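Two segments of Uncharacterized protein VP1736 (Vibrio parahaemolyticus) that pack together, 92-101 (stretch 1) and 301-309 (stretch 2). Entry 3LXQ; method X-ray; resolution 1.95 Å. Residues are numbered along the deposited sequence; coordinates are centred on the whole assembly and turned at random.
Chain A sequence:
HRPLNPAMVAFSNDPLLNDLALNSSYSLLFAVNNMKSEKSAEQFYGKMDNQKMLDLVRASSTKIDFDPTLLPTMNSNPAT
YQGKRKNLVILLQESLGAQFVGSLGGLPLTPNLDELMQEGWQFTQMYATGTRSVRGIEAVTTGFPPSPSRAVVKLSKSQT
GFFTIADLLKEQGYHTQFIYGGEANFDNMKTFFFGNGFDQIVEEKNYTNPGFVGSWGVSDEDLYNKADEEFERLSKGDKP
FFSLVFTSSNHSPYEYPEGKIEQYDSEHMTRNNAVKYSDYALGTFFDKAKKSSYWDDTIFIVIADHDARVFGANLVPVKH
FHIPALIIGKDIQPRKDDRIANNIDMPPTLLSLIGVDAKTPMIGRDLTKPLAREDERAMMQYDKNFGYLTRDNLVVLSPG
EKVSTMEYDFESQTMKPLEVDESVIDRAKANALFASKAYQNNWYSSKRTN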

# COMPACT_ATOMS: atom_id res chain seq x y z
N LEU A 92 2.65 7.72 1.55
CA LEU A 92 2.86 6.47 2.28
C LEU A 92 3.30 6.74 3.72
O LEU A 92 4.26 7.49 3.97
CB LEU A 92 3.83 5.54 1.52
CG LEU A 92 4.07 4.11 2.04
CD1 LEU A 92 2.82 3.28 2.06
CD2 LEU A 92 5.15 3.39 1.24
N GLN A 93 2.59 6.15 4.66
CA GLN A 93 2.76 6.48 6.06
C GLN A 93 3.51 5.38 6.77
O GLN A 93 2.97 4.29 7.01
CB GLN A 93 1.40 6.73 6.72
CG GLN A 93 0.54 7.75 6.01
CD GLN A 93 1.15 9.14 6.04
OE1 GLN A 93 1.61 9.59 7.09
NE2 GLN A 93 1.18 9.82 4.89
N GLU A 94 4.78 5.66 7.09
CA GLU A 94 5.62 4.73 7.83
C GLU A 94 4.97 4.26 9.13
O GLU A 94 4.70 5.06 10.02
CB GLU A 94 6.99 5.36 8.15
CG GLU A 94 7.88 4.50 9.09
CD GLU A 94 8.18 3.14 8.49
OE1 GLU A 94 7.94 2.11 9.15
OE2 GLU A 94 8.64 3.11 7.33
N SER A 95 4.76 2.95 9.22
CA SER A 95 4.29 2.27 10.44
C SER A 95 2.97 2.77 11.02
O SER A 95 2.66 2.51 12.18
CB SER A 95 5.38 2.27 11.51
OG SER A 95 6.49 1.51 11.08
N LEU A 96 2.16 3.45 10.19
CA LEU A 96 0.89 4.00 10.67
C LEU A 96 -0.20 2.92 10.74
O LEU A 96 -1.08 2.85 9.90
CB LEU A 96 0.46 5.19 9.80
CG LEU A 96 -0.69 6.05 10.34
CD1 LEU A 96 -0.29 6.77 11.58
CD2 LEU A 96 -1.18 7.06 9.29
N GLY A 97 -0.14 2.08 11.77
CA GLY A 97 -1.17 1.08 11.99
C GLY A 97 -2.46 1.69 12.48
O GLY A 97 -2.47 2.81 13.01
N ALA A 98 -3.55 0.95 12.32
CA ALA A 98 -4.88 1.38 12.74
C ALA A 98 -4.98 1.60 14.24
O ALA A 98 -5.83 2.38 14.70
CB ALA A 98 -5.95 0.37 12.29
N GLN A 99 -4.14 0.88 15.00
CA GLN A 99 -4.05 1.04 16.45
C GLN A 99 -3.72 2.47 16.88
O GLN A 99 -4.02 2.88 18.00
CB GLN A 99 -3.06 0.03 17.06
CG GLN A 99 -1.58 0.27 16.72
CD GLN A 99 -0.62 -0.73 17.37
OE1 GLN A 99 -0.80 -1.15 18.51
NE2 GLN A 99 0.41 -1.12 16.63
N PHE A 100 -3.10 3.23 15.97
CA PHE A 100 -2.71 4.61 16.24
C PHE A 100 -3.69 5.62 15.63
O PHE A 100 -3.42 6.83 15.65
CB PHE A 100 -1.30 4.91 15.71
CG PHE A 100 -0.25 3.94 16.17
CD1 PHE A 100 0.14 3.88 17.50
CD2 PHE A 100 0.38 3.09 15.24
CE1 PHE A 100 1.13 2.98 17.93
CE2 PHE A 100 1.37 2.18 15.65
CZ PHE A 100 1.74 2.13 17.00
N VAL A 101 -4.80 5.14 15.08
CA VAL A 101 -5.77 6.02 14.41
C VAL A 101 -7.09 6.17 15.18
O VAL A 101 -7.86 5.22 15.34
CB VAL A 101 -6.05 5.60 12.94
CG1 VAL A 101 -6.92 6.63 12.25
CG2 VAL A 101 -4.75 5.42 12.17
N ILE A 301 -3.73 9.71 -1.91
CA ILE A 301 -4.03 8.59 -1.04
C ILE A 301 -3.16 8.66 0.22
O ILE A 301 -1.97 8.80 0.13
CB ILE A 301 -4.02 7.20 -1.79
CG1 ILE A 301 -4.46 6.07 -0.87
CG2 ILE A 301 -2.65 6.88 -2.42
CD1 ILE A 301 -4.72 4.77 -1.61
N VAL A 302 -3.79 8.59 1.38
CA VAL A 302 -3.05 8.47 2.64
C VAL A 302 -3.17 7.01 3.02
O VAL A 302 -4.26 6.53 3.30
CB VAL A 302 -3.64 9.32 3.78
CG1 VAL A 302 -2.83 9.11 5.07
CG2 VAL A 302 -3.71 10.80 3.41
N ILE A 303 -2.05 6.30 3.03
CA ILE A 303 -2.06 4.87 3.35
C ILE A 303 -0.75 4.47 4.05
O ILE A 303 0.32 4.97 3.71
CB ILE A 303 -2.35 4.00 2.08
CG1 ILE A 303 -2.74 2.57 2.48
CG2 ILE A 303 -1.19 4.05 1.08
CD1 ILE A 303 -3.29 1.71 1.35
N ALA A 304 -0.84 3.59 5.04
CA ALA A 304 0.36 3.08 5.71
C ALA A 304 1.07 2.03 4.85
O ALA A 304 0.49 1.47 3.89
CB ALA A 304 0.02 2.51 7.09
N ASP A 305 2.34 1.80 5.16
CA ASP A 305 3.09 0.71 4.54
C ASP A 305 2.87 -0.60 5.31
O ASP A 305 3.01 -1.68 4.73
CB ASP A 305 4.58 1.05 4.40
CG ASP A 305 5.25 1.37 5.73
OD1 ASP A 305 4.56 1.55 6.76
OD2 ASP A 305 6.50 1.44 5.74
N HIS A 306 2.53 -0.48 6.59
CA HIS A 306 2.25 -1.60 7.50
C HIS A 306 1.96 -1.03 8.90
O HIS A 306 2.17 0.15 9.15
CB HIS A 306 3.44 -2.56 7.59
CG HIS A 306 4.74 -1.88 7.89
ND1 HIS A 306 5.17 -1.62 9.17
CD2 HIS A 306 5.69 -1.38 7.07
CE1 HIS A 306 6.34 -1.00 9.13
NE2 HIS A 306 6.68 -0.84 7.86
N ASP A 307 1.50 -1.88 9.81
CA ASP A 307 1.34 -1.49 11.21
C ASP A 307 2.72 -1.55 11.86
O ASP A 307 3.64 -2.19 11.33
CB ASP A 307 0.39 -2.48 11.91
CG ASP A 307 0.04 -2.08 13.34
OD1 ASP A 307 0.30 -0.94 13.79
OD2 ASP A 307 -0.54 -2.95 14.02
N ALA A 308 2.88 -0.87 12.99
CA ALA A 308 4.07 -1.06 13.80
C ALA A 308 4.24 -2.56 14.06
O ALA A 308 3.29 -3.24 14.46
CB ALA A 308 3.96 -0.31 15.11
N ARG A 309 5.44 -3.07 13.79
CA ARG A 309 5.77 -4.48 13.95
C ARG A 309 5.35 -5.06 15.32
O ARG A 309 5.50 -4.42 16.35
CB ARG A 309 7.27 -4.65 13.77
CG ARG A 309 7.72 -6.01 13.23
CD ARG A 309 8.18 -5.88 11.78
NE ARG A 309 9.11 -6.96 11.44
CZ ARG A 309 10.40 -6.80 11.17
NH1 ARG A 309 10.97 -5.59 11.18
NH2 ARG A 309 11.14 -7.86 10.87

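The two stretches meet as the ends of neighbouring parallel strands and then continue through loop and turn, with a short 3-10 segment at 98-100 in stretch 1. Two bridges fix the register: Leu 92 with Ile 303 (CA to CA 5.3 Å) and Gln 93 with Ala 304 (CA to CA 4.2 Å). The hydrogen bonds follow the parallel pattern, in which one residue reaches both ways across the gap. Gln 93 N donates to Ile 303 O at 2.7 Å with an N-H...O angle of 151°, and Asp 305 N donates to Gln 93 O at 3.2 Å and 152°. CA-H...O contacts share the same two acceptors, from Leu 92 CA to Ile 303 O (3.3 Å) and from Ala 304 CA to Gln 93 O (3.2 Å).

Beyond the strand, stretch 1 makes a type II turn from Gln 93 to Leu 96, closed by a weak bond from Leu 96 N to Gln 93 O at 3.4 Å. Ser 95, at phi/psi 57/20, takes the left-handed position of that turn. Its amide is bound from across the gap: Ser 95 N donates to Asp 305 OD1 at 2.8 Å and 158°. Asp 305 points its CB toward stretch 1, with chi1 p, and its OD1 reaches the Ser 95 amide; its own N separately binds Gln 93 O, so backbone and carboxylate both hold the turn.

On the sheet face shared by Leu 92 and Ile 303, Leu 92 CD1 lies 4.2 Å from Ile 303 CG2 and also 3.7 Å from Asp 305 CB. On the face of Gln 93 and Ala 304, the aliphatic part of Gln 93 is used, with CG 3.8 Å from Val 302 CG1. The small Ala 304 lets Leu 96 come close, CB to CB at 3.8 Å. Leu 96 O is buried by the contact without a polar partner.

Glu 94 OE2 and Asp 305 OD2 are only 3.1 Å apart, an acidic pair rather than a bond; both oxygens have hydrogen-bond partners elsewhere in the structure. Ser 95 OG gives a very short 2.5 Å bond to Glu 94 OE1.

Asp 307 OD1 accepts from Gln 99 NE2 at 2.8 Å and 150°, and weakly from Ala 308 N at 2.7 Å, where the angle is 119°. An ideal CB on Gly 97 would fall 1.6 Å from Asp 307 OD1, so the absence of a side chain makes this approach possible. Ala 308 CB meets the edge of the Phe 100 ring, 3.6 Å from CE2. Altogether the contact buries 654 Å², summed over both sides.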